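Local coordinates for transferrin (Manduca sexta, PDB 6WB6), which binds a single ferric ion together with a carbonate anion and transports iron as a secreted insect transferrin, at residues Ser202-Asn214 against Val218-Phe230. Sequence-based numbering, arbitrary orientation.
Sequences SGYEGALRCLAHN and VAFTKVIFTRKFF. With FE (Fe (III) ion), chain E.
Helix 203-213 packs on strand 218-222 and the following helix 223-229 in the iron-binding lobe, which has the periplasmic-binding-protein-like fold of transferrins. The helix runs antiparallel to the strand, their axes 7.6 Å apart at closest, and crosses helix 223-229 at -53°. The strand lies in the mixed sheet between strands 90-97 and 112-114. The disulfide of Cys210 with Cys114 ties the helix to that sheet as well.

The first turn of the helix carries Tyr204, an iron ligand. Its OH binds the ferric ion at 2.1 Å, and Tyr90 supplies a second phenol oxygen. Lys222 lies across one face of the Tyr204 ring. With CG of Lys222 between its backbone N and carbonyl carbon (chi1 66°) and the chain extended beyond, Lys222 CE lies 3.3 Å from the centroid of the Tyr204 ring, almost on the ring normal. Lys222 NZ is a cation-pi partner over the same face. The Tyr204 backbone is fixed too: Thr221 OG1 donates to Tyr204 O at 2.9 Å. With OG1 anti to the backbone N (chi1 -178°), the methyl CG2 is left to pack on Leu208 CD2. Phe225 takes Tyr204 CB over a face of its ring, while the two rings, near parallel, are slid so far apart that they barely overlap.

Further along, the contact is mainly apolar. Ala219 CB lies 3.9 Å from Leu211 CD2, and Leu208 CD1 reaches the backbone of helix 223-229 at Phe225 O. Phe229 is a knob in the hole formed by Glu205, Leu208, Arg209 and Ala212. Ala212 CB meets the edge of the Phe229 ring, and Leu208 CB sits over the centre of that ring, 3.9 Å from the Phe229 centroid.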
ATOM      1  N   SER A 202      17.138  -7.970 -15.107  1.00 23.34           N
ATOM      2  CA  SER A 202      15.830  -8.137 -14.498  1.00 23.22           C
ATOM      3  C   SER A 202      14.783  -7.813 -15.546  1.00 21.08           C
ATOM      4  O   SER A 202      15.097  -7.376 -16.655  1.00 18.47           O
ATOM      5  CB  SER A 202      15.668  -7.252 -13.250  1.00 22.09           C
ATOM      6  OG  SER A 202      15.667  -5.882 -13.608  1.00 23.43           O
ATOM      7  N   GLY A 203      13.540  -8.068 -15.212  1.00 18.50           N
ATOM      8  CA  GLY A 203      12.469  -7.818 -16.163  1.00 23.33           C
ATOM      9  C   GLY A 203      12.422  -8.922 -17.212  1.00 21.91           C
ATOM     10  O   GLY A 203      13.219  -9.861 -17.202  1.00 22.79           O
ATOM     11  N   TYR A 204      11.436  -8.835 -18.095  1.00 18.93           N
ATOM     12  CA  TYR A 204      11.186  -9.881 -19.115  1.00 23.05           C
ATOM     13  C   TYR A 204      12.386 -10.097 -20.026  1.00 18.10           C
ATOM     14  O   TYR A 204      12.670 -11.197 -20.297  1.00 21.75           O
ATOM     15  CB  TYR A 204       9.962  -9.575 -19.966  1.00 17.95           C
ATOM     16  CG  TYR A 204       8.670  -9.330 -19.232  1.00 24.86           C
ATOM     17  CD1 TYR A 204       7.963 -10.360 -18.646  1.00 21.10           C
ATOM     18  CD2 TYR A 204       8.136  -8.070 -19.204  1.00 15.47           C
ATOM     19  CE1 TYR A 204       6.766 -10.148 -18.004  1.00 20.57           C
ATOM     20  CE2 TYR A 204       6.934  -7.836 -18.601  1.00 22.38           C
ATOM     21  CZ  TYR A 204       6.274  -8.866 -17.978  1.00 19.50           C
ATOM     22  OH  TYR A 204       5.090  -8.600 -17.483  1.00 17.60           O
ATOM     23  N   GLU A 205      13.013  -9.038 -20.473  1.00 15.14           N
ATOM     24  CA  GLU A 205      14.158  -9.170 -21.361  1.00 24.55           C
ATOM     25  C   GLU A 205      15.443  -9.413 -20.589  1.00 21.09           C
ATOM     26  O   GLU A 205      16.251 -10.236 -20.998  1.00 13.59           O
ATOM     27  CB  GLU A 205      14.324  -7.917 -22.217  1.00 24.12           C
ATOM     28  CG  GLU A 205      15.184  -8.146 -23.431  1.00 35.66           C
ATOM     29  CD  GLU A 205      15.202  -6.944 -24.346  1.00 46.23           C
ATOM     30  OE1 GLU A 205      14.310  -6.071 -24.203  1.00 39.94           O
ATOM     31  OE2 GLU A 205      16.107  -6.883 -25.205  1.00 57.28           O
ATOM     32  N   GLY A 206      15.635  -8.705 -19.470  1.00 21.79           N
ATOM     33  CA  GLY A 206      16.828  -8.894 -18.670  1.00 18.48           C
ATOM     34  C   GLY A 206      16.972 -10.306 -18.141  1.00 16.32           C
ATOM     35  O   GLY A 206      18.086 -10.804 -17.981  1.00 18.70           O
ATOM     36  N   ALA A 207      15.862 -10.981 -17.875  1.00 15.32           N
ATOM     37  CA  ALA A 207      15.969 -12.371 -17.462  1.00 15.25           C
ATOM     38  C   ALA A 207      16.591 -13.219 -18.558  1.00 15.01           C
ATOM     39  O   ALA A 207      17.371 -14.123 -18.275  1.00 19.06           O
ATOM     40  CB  ALA A 207      14.600 -12.918 -17.091  1.00 21.90           C
ATOM     41  N   LEU A 208      16.244 -12.966 -19.818  1.00 16.49           N
ATOM     42  CA  LEU A 208      16.881 -13.731 -20.878  1.00 13.78           C
ATOM     43  C   LEU A 208      18.342 -13.318 -21.035  1.00 12.15           C
ATOM     44  O   LEU A 208      19.187 -14.159 -21.336  1.00 18.05           O
ATOM     45  CB  LEU A 208      16.102 -13.574 -22.196  1.00 24.85           C
ATOM     46  CG  LEU A 208      14.659 -14.124 -22.089  1.00 17.85           C
ATOM     47  CD1 LEU A 208      13.684 -13.466 -23.012  1.00 21.22           C
ATOM     48  CD2 LEU A 208      14.679 -15.621 -22.325  1.00 15.49           C
ATOM     49  N   ARG A 209      18.667 -12.048 -20.807  1.00 21.62           N
ATOM     50  CA  ARG A 209      20.079 -11.648 -20.792  1.00 20.22           C
ATOM     51  C   ARG A 209      20.819 -12.288 -19.630  1.00 19.49           C
ATOM     52  O   ARG A 209      21.986 -12.678 -19.760  1.00 13.99           O
ATOM     53  CB  ARG A 209      20.202 -10.128 -20.713  1.00 21.28           C
ATOM     54  CG  ARG A 209      19.676  -9.437 -21.951  1.00 26.03           C
ATOM     55  CD  ARG A 209      20.009  -7.975 -21.948  1.00 27.18           C
ATOM     56  NE  ARG A 209      19.236  -7.283 -20.931  1.00 37.28           N
ATOM     57  CZ  ARG A 209      18.146  -6.555 -21.165  1.00 33.69           C
ATOM     58  NH1 ARG A 209      17.683  -6.388 -22.401  1.00 39.48           N
ATOM     59  NH2 ARG A 209      17.518  -5.981 -20.146  1.00 29.93           N
ATOM     60  N   CYS A 210      20.173 -12.354 -18.466  1.00 19.19           N
ATOM     61  CA  CYS A 210      20.752 -13.103 -17.365  1.00 24.69           C
ATOM     62  C   CYS A 210      21.063 -14.524 -17.808  1.00 18.60           C
ATOM     63  O   CYS A 210      22.145 -15.051 -17.540  1.00 23.20           O
ATOM     64  CB  CYS A 210      19.788 -13.084 -16.173  1.00 22.88           C
ATOM     65  SG  CYS A 210      20.158 -14.234 -14.839  1.00 25.20           S
ATOM     66  N   LEU A 211      20.146 -15.136 -18.543  1.00 19.98           N
ATOM     67  CA  LEU A 211      20.327 -16.518 -18.988  1.00 18.72           C
ATOM     68  C   LEU A 211      21.380 -16.621 -20.100  1.00 21.73           C
ATOM     69  O   LEU A 211      22.236 -17.518 -20.080  1.00 21.78           O
ATOM     70  CB  LEU A 211      18.973 -17.067 -19.453  1.00 19.30           C
ATOM     71  CG  LEU A 211      18.922 -18.465 -20.110  1.00 13.91           C
ATOM     72  CD1 LEU A 211      19.097 -19.538 -19.083  1.00 18.71           C
ATOM     73  CD2 LEU A 211      17.631 -18.709 -20.866  1.00 15.74           C
ATOM     74  N   ALA A 212      21.343 -15.716 -21.072  1.00 19.29           N
ATOM     75  CA  ALA A 212      22.187 -15.865 -22.259  1.00 22.34           C
ATOM     76  C   ALA A 212      23.576 -15.269 -22.073  1.00 22.26           C
ATOM     77  O   ALA A 212      24.526 -15.709 -22.727  1.00 26.00           O
ATOM     78  CB  ALA A 212      21.511 -15.197 -23.466  1.00 23.46           C
ATOM     79  N   HIS A 213      23.699 -14.264 -21.204  1.00 22.44           N
ATOM     80  CA  HIS A 213      24.898 -13.466 -21.059  1.00 21.84           C
ATOM     81  C   HIS A 213      25.497 -13.487 -19.661  1.00 22.57           C
ATOM     82  O   HIS A 213      26.671 -13.121 -19.516  1.00 22.82           O
ATOM     83  CB  HIS A 213      24.600 -12.007 -21.428  1.00 19.74           C
ATOM     84  CG  HIS A 213      23.975 -11.850 -22.781  1.00 25.80           C
ATOM     85  ND1 HIS A 213      23.189 -10.772 -23.114  1.00 29.50           N
ATOM     86  CD2 HIS A 213      24.005 -12.648 -23.877  1.00 27.26           C
ATOM     87  CE1 HIS A 213      22.770 -10.903 -24.362  1.00 32.79           C
ATOM     88  NE2 HIS A 213      23.252 -12.033 -24.846  1.00 31.21           N
ATOM     89  N   ASN A 214      24.737 -13.872 -18.625  1.00 25.31           N
ATOM     90  CA  ASN A 214      25.291 -13.970 -17.282  1.00 19.89           C
ATOM     91  C   ASN A 214      25.235 -15.397 -16.762  1.00 25.08           C
ATOM     92  O   ASN A 214      25.154 -15.630 -15.553  1.00 20.97           O
ATOM     93  CB  ASN A 214      24.587 -13.030 -16.307  1.00 25.48           C
ATOM     94  CG  ASN A 214      25.466 -12.673 -15.120  1.00 24.62           C
ATOM     95  OD1 ASN A 214      26.682 -12.653 -15.242  1.00 24.30           O
ATOM     96  ND2 ASN A 214      24.852 -12.383 -13.971  1.00 27.76           N
ATOM     97  N   VAL A 218      18.289 -20.986 -15.867  1.00 17.00           N
ATOM     98  CA  VAL A 218      16.867 -21.003 -16.162  1.00 15.64           C
ATOM     99  C   VAL A 218      16.370 -19.572 -16.071  1.00 10.49           C
ATOM    100  O   VAL A 218      16.833 -18.804 -15.233  1.00 18.70           O
ATOM    101  CB  VAL A 218      16.113 -21.946 -15.194  1.00 18.13           C
ATOM    102  CG1 VAL A 218      16.298 -21.489 -13.758  1.00 19.20           C
ATOM    103  CG2 VAL A 218      14.651 -22.004 -15.545  1.00 20.94           C
ATOM    104  N   ALA A 219      15.445 -19.208 -16.954  1.00 15.72           N
ATOM    105  CA  ALA A 219      14.854 -17.874 -16.980  1.00 13.05           C
ATOM    106  C   ALA A 219      13.353 -18.060 -16.921  1.00 15.73           C
ATOM    107  O   ALA A 219      12.813 -18.927 -17.608  1.00 15.25           O
ATOM    108  CB  ALA A 219      15.236 -17.093 -18.242  1.00 20.04           C
ATOM    109  N   PHE A 220      12.700 -17.319 -16.041  1.00 13.77           N
ATOM    110  CA  PHE A 220      11.248 -17.276 -15.977  1.00 16.28           C
ATOM    111  C   PHE A 220      10.781 -15.963 -16.607  1.00 16.10           C
ATOM    112  O   PHE A 220      11.045 -14.883 -16.072  1.00 18.87           O
ATOM    113  CB  PHE A 220      10.777 -17.409 -14.528  1.00 16.21           C
ATOM    114  CG  PHE A 220      11.244 -18.687 -13.863  1.00 17.22           C
ATOM    115  CD1 PHE A 220      10.621 -19.885 -14.135  1.00 15.70           C
ATOM    116  CD2 PHE A 220      12.313 -18.687 -12.992  1.00 20.59           C
ATOM    117  CE1 PHE A 220      11.043 -21.058 -13.527  1.00 20.58           C
ATOM    118  CE2 PHE A 220      12.743 -19.872 -12.384  1.00 18.09           C
ATOM    119  CZ  PHE A 220      12.107 -21.052 -12.663  1.00 19.80           C
ATOM    120  N   THR A 221      10.097 -16.053 -17.740  1.00 17.80           N
ATOM    121  CA  THR A 221       9.676 -14.851 -18.417  1.00 12.38           C
ATOM    122  C   THR A 221       8.405 -15.168 -19.212  1.00 17.85           C
ATOM    123  O   THR A 221       7.661 -16.102 -18.883  1.00 14.66           O
ATOM    124  CB  THR A 221      10.865 -14.326 -19.233  1.00 18.37           C
ATOM    125  OG1 THR A 221      10.508 -13.120 -19.878  1.00 18.86           O
ATOM    126  CG2 THR A 221      11.344 -15.386 -20.262  1.00 21.51           C
ATOM    127  N   LYS A 222       8.121 -14.365 -20.230  1.00 14.15           N
ATOM    128  CA  LYS A 222       6.927 -14.572 -21.039  1.00 15.49           C
ATOM    129  C   LYS A 222       7.317 -14.670 -22.506  1.00 15.24           C
ATOM    130  O   LYS A 222       8.405 -14.271 -22.916  1.00 18.54           O
ATOM    131  CB  LYS A 222       5.870 -13.476 -20.845  1.00 14.93           C
ATOM    132  CG  LYS A 222       6.245 -12.091 -21.302  1.00 16.46           C
ATOM    133  CD  LYS A 222       5.076 -11.124 -21.171  1.00 16.39           C
ATOM    134  CE  LYS A 222       5.547  -9.689 -21.269  1.00 18.39           C
ATOM    135  NZ  LYS A 222       4.542  -8.696 -20.745  1.00 19.62           N
ATOM    136  N   VAL A 223       6.379 -15.194 -23.291  1.00 20.74           N
ATOM    137  CA  VAL A 223       6.679 -15.636 -24.645  1.00 24.03           C
ATOM    138  C   VAL A 223       7.117 -14.467 -25.498  1.00 20.74           C
ATOM    139  O   VAL A 223       8.083 -14.552 -26.259  1.00 28.09           O
ATOM    140  CB  VAL A 223       5.445 -16.320 -25.254  1.00 18.53           C
ATOM    141  CG1 VAL A 223       5.625 -16.522 -26.763  1.00 22.35           C
ATOM    142  CG2 VAL A 223       5.206 -17.595 -24.534  1.00 20.55           C
ATOM    143  N   ILE A 224       6.384 -13.362 -25.407  1.00 21.62           N
ATOM    144  CA  ILE A 224       6.560 -12.298 -26.373  1.00 19.05           C
ATOM    145  C   ILE A 224       7.958 -11.722 -26.260  1.00 26.00           C
ATOM    146  O   ILE A 224       8.603 -11.433 -27.278  1.00 20.57           O
ATOM    147  CB  ILE A 224       5.459 -11.235 -26.202  1.00 23.95           C
ATOM    148  CG1 ILE A 224       5.567 -10.190 -27.294  1.00 25.62           C
ATOM    149  CG2 ILE A 224       5.519 -10.572 -24.827  1.00 14.60           C
ATOM    150  CD1 ILE A 224       4.320  -9.299 -27.417  1.00 25.36           C
ATOM    151  N   PHE A 225       8.468 -11.574 -25.026  1.00 22.36           N
ATOM    152  CA  PHE A 225       9.850 -11.133 -24.873  1.00 17.49           C
ATOM    153  C   PHE A 225      10.823 -12.237 -25.224  1.00 22.08           C
ATOM    154  O   PHE A 225      11.961 -11.947 -25.606  1.00 24.05           O
ATOM    155  CB  PHE A 225      10.127 -10.633 -23.455  1.00 21.50           C
ATOM    156  CG  PHE A 225       9.790  -9.186 -23.263  1.00 23.66           C
ATOM    157  CD1 PHE A 225       8.520  -8.816 -22.926  1.00 21.70           C
ATOM    158  CD2 PHE A 225      10.738  -8.200 -23.450  1.00 27.35           C
ATOM    159  CE1 PHE A 225       8.187  -7.515 -22.775  1.00 18.63           C
ATOM    160  CE2 PHE A 225      10.403  -6.870 -23.287  1.00 26.22           C
ATOM    161  CZ  PHE A 225       9.124  -6.535 -22.958  1.00 30.16           C
ATOM    162  N   THR A 226      10.413 -13.498 -25.111  1.00 18.07           N
ATOM    163  CA  THR A 226      11.310 -14.574 -25.526  1.00 21.25           C
ATOM    164  C   THR A 226      11.429 -14.601 -27.048  1.00 21.92           C
ATOM    165  O   THR A 226      12.532 -14.677 -27.602  1.00 25.59           O
ATOM    166  CB  THR A 226      10.815 -15.913 -24.998  1.00 19.96           C
ATOM    167  OG1 THR A 226      10.716 -15.869 -23.565  1.00 21.81           O
ATOM    168  CG2 THR A 226      11.751 -17.037 -25.404  1.00 21.29           C
ATOM    169  N   ARG A 227      10.302 -14.496 -27.738  1.00 21.38           N
ATOM    170  CA  ARG A 227      10.326 -14.497 -29.187  1.00 23.59           C
ATOM    171  C   ARG A 227      11.090 -13.291 -29.732  1.00 20.02           C
ATOM    172  O   ARG A 227      11.933 -13.437 -30.615  1.00 24.44           O
ATOM    173  CB  ARG A 227       8.893 -14.546 -29.696  1.00 18.56           C
ATOM    174  CG  ARG A 227       8.273 -15.872 -29.421  1.00 23.37           C
ATOM    175  CD  ARG A 227       6.915 -16.029 -30.075  1.00 27.87           C
ATOM    176  NE  ARG A 227       7.001 -15.998 -31.525  1.00 31.84           N
ATOM    177  CZ  ARG A 227       7.350 -17.031 -32.275  1.00 26.13           C
ATOM    178  NH1 ARG A 227       7.645 -18.193 -31.712  1.00 24.06           N
ATOM    179  NH2 ARG A 227       7.390 -16.890 -33.594  1.00 27.58           N
ATOM    180  N   LYS A 228      10.859 -12.105 -29.180  1.00 21.50           N
ATOM    181  CA  LYS A 228      11.544 -10.927 -29.700  1.00 28.11           C
ATOM    182  C   LYS A 228      13.032 -10.951 -29.387  1.00 22.93           C
ATOM    183  O   LYS A 228      13.837 -10.433 -30.167  1.00 18.85           O
ATOM    184  CB  LYS A 228      10.927  -9.661 -29.129  1.00 23.68           C
ATOM    185  CG  LYS A 228       9.503  -9.511 -29.501  1.00 25.63           C
ATOM    186  CD  LYS A 228       8.942  -8.187 -29.041  1.00 16.29           C
ATOM    187  CE  LYS A 228       7.569  -8.040 -29.594  1.00 23.03           C
ATOM    188  NZ  LYS A 228       6.867  -6.921 -28.937  1.00 32.38           N
ATOM    189  N   PHE A 229      13.407 -11.544 -28.259  1.00 20.47           N
ATOM    190  CA  PHE A 229      14.817 -11.648 -27.914  1.00 25.53           C
ATOM    191  C   PHE A 229      15.571 -12.343 -29.031  1.00 25.86           C
ATOM    192  O   PHE A 229      16.723 -12.019 -29.293  1.00 18.69           O
ATOM    193  CB  PHE A 229      14.971 -12.408 -26.588  1.00 23.20           C
ATOM    194  CG  PHE A 229      16.398 -12.498 -26.069  1.00 21.18           C
ATOM    195  CD1 PHE A 229      17.004 -11.415 -25.459  1.00 20.70           C
ATOM    196  CD2 PHE A 229      17.097 -13.683 -26.146  1.00 21.04           C
ATOM    197  CE1 PHE A 229      18.299 -11.519 -24.966  1.00 28.58           C
ATOM    198  CE2 PHE A 229      18.384 -13.793 -25.667  1.00 22.12           C
ATOM    199  CZ  PHE A 229      18.985 -12.715 -25.079  1.00 27.48           C
ATOM    200  N   PHE A 230      14.915 -13.277 -29.713  1.00 27.47           N
ATOM    201  CA  PHE A 230      15.505 -14.029 -30.804  1.00 28.44           C
ATOM    202  C   PHE A 230      15.064 -13.521 -32.165  1.00 25.45           C
ATOM    203  O   PHE A 230      15.124 -14.266 -33.144  1.00 30.75           O
ATOM    204  CB  PHE A 230      15.153 -15.499 -30.642  1.00 25.77           C
ATOM    205  CG  PHE A 230      15.670 -16.097 -29.356  1.00 30.19           C
ATOM    206  CD1 PHE A 230      17.027 -16.242 -29.142  1.00 22.86           C
ATOM    207  CD2 PHE A 230      14.801 -16.499 -28.361  1.00 21.64           C
ATOM    208  CE1 PHE A 230      17.484 -16.789 -27.978  1.00 22.77           C
ATOM    209  CE2 PHE A 230      15.258 -17.040 -27.207  1.00 22.47           C
ATOM    210  CZ  PHE A 230      16.600 -17.186 -27.006  1.00 17.92           C
TER
HETATM  211 FE    FE E 701       4.271  -9.269 -15.666  1.00 13.92          FE